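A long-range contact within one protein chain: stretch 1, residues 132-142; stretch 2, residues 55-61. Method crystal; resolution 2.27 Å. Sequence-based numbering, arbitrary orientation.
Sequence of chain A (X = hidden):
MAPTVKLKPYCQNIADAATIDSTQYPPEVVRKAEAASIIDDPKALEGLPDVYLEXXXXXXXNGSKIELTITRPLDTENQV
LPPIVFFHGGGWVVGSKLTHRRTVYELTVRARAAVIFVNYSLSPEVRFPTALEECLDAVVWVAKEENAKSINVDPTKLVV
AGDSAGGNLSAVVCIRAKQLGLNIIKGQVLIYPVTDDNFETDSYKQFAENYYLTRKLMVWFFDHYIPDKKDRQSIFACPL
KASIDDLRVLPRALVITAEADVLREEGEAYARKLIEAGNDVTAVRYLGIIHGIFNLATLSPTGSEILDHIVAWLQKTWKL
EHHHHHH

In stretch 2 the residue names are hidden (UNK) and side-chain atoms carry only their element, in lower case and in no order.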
# COMPACT_ATOMS: atom_id res chain seq x y z
N LEU A 132 -25.93 8.09 -8.94
CA LEU A 132 -24.90 9.13 -8.94
C LEU A 132 -25.39 10.45 -8.34
O LEU A 132 -24.73 11.07 -7.49
CB LEU A 132 -24.43 9.35 -10.37
CG LEU A 132 -23.58 10.58 -10.65
CD1 LEU A 132 -22.40 10.65 -9.70
CD2 LEU A 132 -23.09 10.56 -12.08
N GLU A 133 -26.57 10.85 -8.76
CA GLU A 133 -27.20 12.06 -8.28
C GLU A 133 -27.58 11.96 -6.80
O GLU A 133 -27.45 12.95 -6.05
CB GLU A 133 -28.40 12.37 -9.17
CG GLU A 133 -27.94 12.79 -10.56
CD GLU A 133 -29.08 12.94 -11.55
OE1 GLU A 133 -28.79 13.17 -12.76
OE2 GLU A 133 -30.25 12.85 -11.12
N GLU A 134 -28.04 10.78 -6.37
CA GLU A 134 -28.26 10.59 -4.94
C GLU A 134 -26.95 10.77 -4.14
O GLU A 134 -26.95 11.41 -3.08
CB GLU A 134 -28.86 9.21 -4.65
CG GLU A 134 -30.32 9.07 -5.11
CD GLU A 134 -30.81 7.62 -5.14
OE1 GLU A 134 -29.98 6.68 -5.05
OE2 GLU A 134 -32.04 7.41 -5.25
N CYS A 135 -25.86 10.21 -4.65
CA CYS A 135 -24.58 10.24 -3.93
C CYS A 135 -24.01 11.65 -3.84
O CYS A 135 -23.50 12.08 -2.77
CB CYS A 135 -23.56 9.29 -4.58
SG CYS A 135 -24.03 7.52 -4.47
N LEU A 136 -24.10 12.36 -4.96
CA LEU A 136 -23.67 13.75 -5.01
C LEU A 136 -24.51 14.55 -4.04
O LEU A 136 -23.97 15.30 -3.23
CB LEU A 136 -23.79 14.30 -6.44
CG LEU A 136 -23.48 15.78 -6.59
CD1 LEU A 136 -21.99 16.14 -6.33
CD2 LEU A 136 -23.90 16.23 -7.99
N ASP A 137 -25.82 14.34 -4.06
CA ASP A 137 -26.69 15.04 -3.12
C ASP A 137 -26.32 14.76 -1.66
O ASP A 137 -26.42 15.64 -0.79
CB ASP A 137 -28.14 14.65 -3.34
CG ASP A 137 -28.79 15.42 -4.48
OD1 ASP A 137 -28.20 16.41 -4.96
OD2 ASP A 137 -29.92 15.03 -4.88
N ALA A 138 -25.93 13.52 -1.37
CA ALA A 138 -25.50 13.16 -0.02
C ALA A 138 -24.21 13.88 0.41
O ALA A 138 -24.12 14.40 1.52
CB ALA A 138 -25.31 11.67 0.08
N VAL A 139 -23.21 13.90 -0.47
CA VAL A 139 -21.98 14.64 -0.18
C VAL A 139 -22.26 16.13 0.03
O VAL A 139 -21.77 16.74 0.99
CB VAL A 139 -20.94 14.48 -1.31
CG1 VAL A 139 -19.72 15.39 -1.07
CG2 VAL A 139 -20.51 13.02 -1.46
N VAL A 140 -23.07 16.71 -0.85
CA VAL A 140 -23.45 18.12 -0.75
C VAL A 140 -24.15 18.40 0.57
O VAL A 140 -23.90 19.42 1.21
CB VAL A 140 -24.37 18.55 -1.92
CG1 VAL A 140 -24.99 19.93 -1.67
CG2 VAL A 140 -23.61 18.53 -3.23
N TRP A 141 -25.01 17.47 0.98
CA TRP A 141 -25.70 17.59 2.26
C TRP A 141 -24.70 17.56 3.44
O TRP A 141 -24.77 18.41 4.32
CB TRP A 141 -26.74 16.49 2.41
CG TRP A 141 -27.67 16.69 3.59
CD1 TRP A 141 -28.89 17.29 3.57
CD2 TRP A 141 -27.45 16.27 4.95
NE1 TRP A 141 -29.43 17.30 4.83
CE2 TRP A 141 -28.57 16.67 5.69
CE3 TRP A 141 -26.40 15.61 5.61
CZ2 TRP A 141 -28.69 16.42 7.07
CZ3 TRP A 141 -26.52 15.36 6.97
CH2 TRP A 141 -27.66 15.77 7.68
N VAL A 142 -23.79 16.59 3.44
CA VAL A 142 -22.81 16.48 4.52
C VAL A 142 -21.86 17.69 4.60
O VAL A 142 -21.52 18.14 5.70
CB VAL A 142 -21.95 15.17 4.39
CG1 VAL A 142 -20.84 15.12 5.45
CG2 VAL A 142 -22.83 13.92 4.51
N UNK A 55 -29.67 5.88 11.82
CA UNK A 55 -30.28 5.87 10.49
C UNK A 55 -30.85 7.27 10.29
O UNK A 55 -31.58 7.79 11.13
c UNK A 55 -30.21 2.78 9.20
c UNK A 55 -30.85 3.33 10.48
o UNK A 55 -29.76 1.61 9.19
c UNK A 55 -31.36 4.79 10.34
o UNK A 55 -30.13 3.52 8.20
N UNK A 56 -30.46 7.89 9.18
CA UNK A 56 -30.78 9.29 8.91
C UNK A 56 -31.38 9.48 7.53
O UNK A 56 -30.85 8.99 6.55
c UNK A 56 -29.52 10.16 9.05
c UNK A 56 -29.79 11.65 8.88
c UNK A 56 -30.31 13.83 9.95
n UNK A 56 -30.39 14.63 11.20
c UNK A 56 -29.80 12.40 10.19
N UNK A 57 -32.49 10.21 7.45
CA UNK A 57 -33.10 10.46 6.16
C UNK A 57 -32.90 11.90 5.76
O UNK A 57 -33.22 12.81 6.53
c UNK A 57 -35.23 10.58 4.85
o UNK A 57 -34.84 8.77 6.39
c UNK A 57 -34.61 10.17 6.17
N UNK A 58 -32.36 12.14 4.57
CA UNK A 58 -32.33 13.52 4.12
C UNK A 58 -33.42 13.63 3.06
O UNK A 58 -33.50 12.82 2.13
c UNK A 58 -28.90 13.49 2.20
c UNK A 58 -30.37 13.14 2.50
c UNK A 58 -30.91 13.95 3.66
c UNK A 58 -29.92 13.83 4.82
N UNK A 59 -34.26 14.64 3.24
CA UNK A 59 -35.42 14.91 2.39
C UNK A 59 -35.16 15.96 1.31
O UNK A 59 -34.90 17.12 1.64
n UNK A 59 -36.79 14.47 5.50
o UNK A 59 -37.64 13.28 3.79
c UNK A 59 -37.06 14.28 4.21
c UNK A 59 -36.60 15.36 3.26
N UNK A 60 -35.22 15.57 0.04
CA UNK A 60 -35.02 16.53 -1.03
C UNK A 60 -36.25 17.42 -1.24
O UNK A 60 -37.23 17.34 -0.48
c UNK A 60 -34.62 15.86 -2.36
c UNK A 60 -33.30 15.13 -2.30
n UNK A 60 -31.43 13.10 -5.58
n UNK A 60 -33.12 13.34 -4.02
c UNK A 60 -32.46 12.60 -4.91
c UNK A 60 -32.80 14.73 -3.69
n UNK A 60 -32.84 11.35 -5.13
N UNK A 61 -36.17 18.25 -2.27
CA UNK A 61 -37.08 19.37 -2.46
C UNK A 61 -38.52 18.94 -2.74
O UNK A 61 -39.47 19.52 -2.22
c UNK A 61 -36.77 21.70 -3.55
c UNK A 61 -36.55 20.21 -3.62
c UNK A 61 -36.21 23.76 -4.85
c UNK A 61 -36.59 22.29 -4.93
n UNK A 61 -34.97 24.04 -5.62

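Position 55 has five side-chain atoms: three carbons, the third carrying two oxygens. It stays far from the helix, and its oxygens are hydrogen-bonded elsewhere in the structure. A carboxylate at the end of a two-carbon arm makes the residue glutamate, E55.

Position 56 has four carbons in a row ending in a nitrogen. The CA-to-CB bond points toward the helix. The chain passes W141 obliquely, and the position 56 carbon bearing the nitrogen lies 4.0 Å from W141 CH2. This is lysine, K56.

Position 57 has three side-chain atoms: one carbon carrying an oxygen and another carbon. Its CA-to-CB bond points away from stretch 1, and it touches nothing there. This is threonine, T57.

Position 58 has four carbons and no other element. The side chain forks at its first carbon, and one arm is two carbons long. The CA-to-CB bond points toward the helix, and the residue is buried. The short arm ends over one face of the W141 ring, and the long arm reaches A138. That is isoleucine, I58. I58 CG2 lies 3.3 Å from W141 CE2. I58 CG2 also lies 3.4 Å from the centroid of the W141 five-membered ring, 16° off its normal, which makes a CH-pi contact. I58 CD1 is 4.1 Å from A138 CA.

Position 59 has two carbons, the second carrying one oxygen and one nitrogen. Its CA-to-CB bond points away from the helix. The geometry is that of an amide, so the residue is asparagine, N59.

Position 60 has three carbons, a nitrogen, and then a carbon carrying two more nitrogens. Its CA-to-CB bond runs sideways, but the end of the side chain comes nearer the helix and meets D137 and E134. This is a guanidinium, and the residue is arginine, R60. R60 NH1 donates a hydrogen bond to D137 OD2 at 2.5 Å, within a salt bridge. The carboxylate oxygen lies at the guanidinium edge, near its plane. R60 NH2 packs 3.4 Å from E134 CG.

Position 61 has four carbons in a row ending in nitrogen. It is poorly ordered and out of reach of the helix. This is lysine, K61.

The strand crosses the helix at 100°, and the contact is small, 345 Å² summed over both sides. CA-to-CB bonds alternate along the strand, toward the helix at K56 and I58, away at T57 and N59. On the helix, those of D137 and W141, one turn apart, point toward the strand. W141 packs against K56 and I58, and the long arm of I58 also reaches A138. D137 pairs with the charge of R60 just beyond the strand.

Stretch 2, residues 55-61: EKTINRK
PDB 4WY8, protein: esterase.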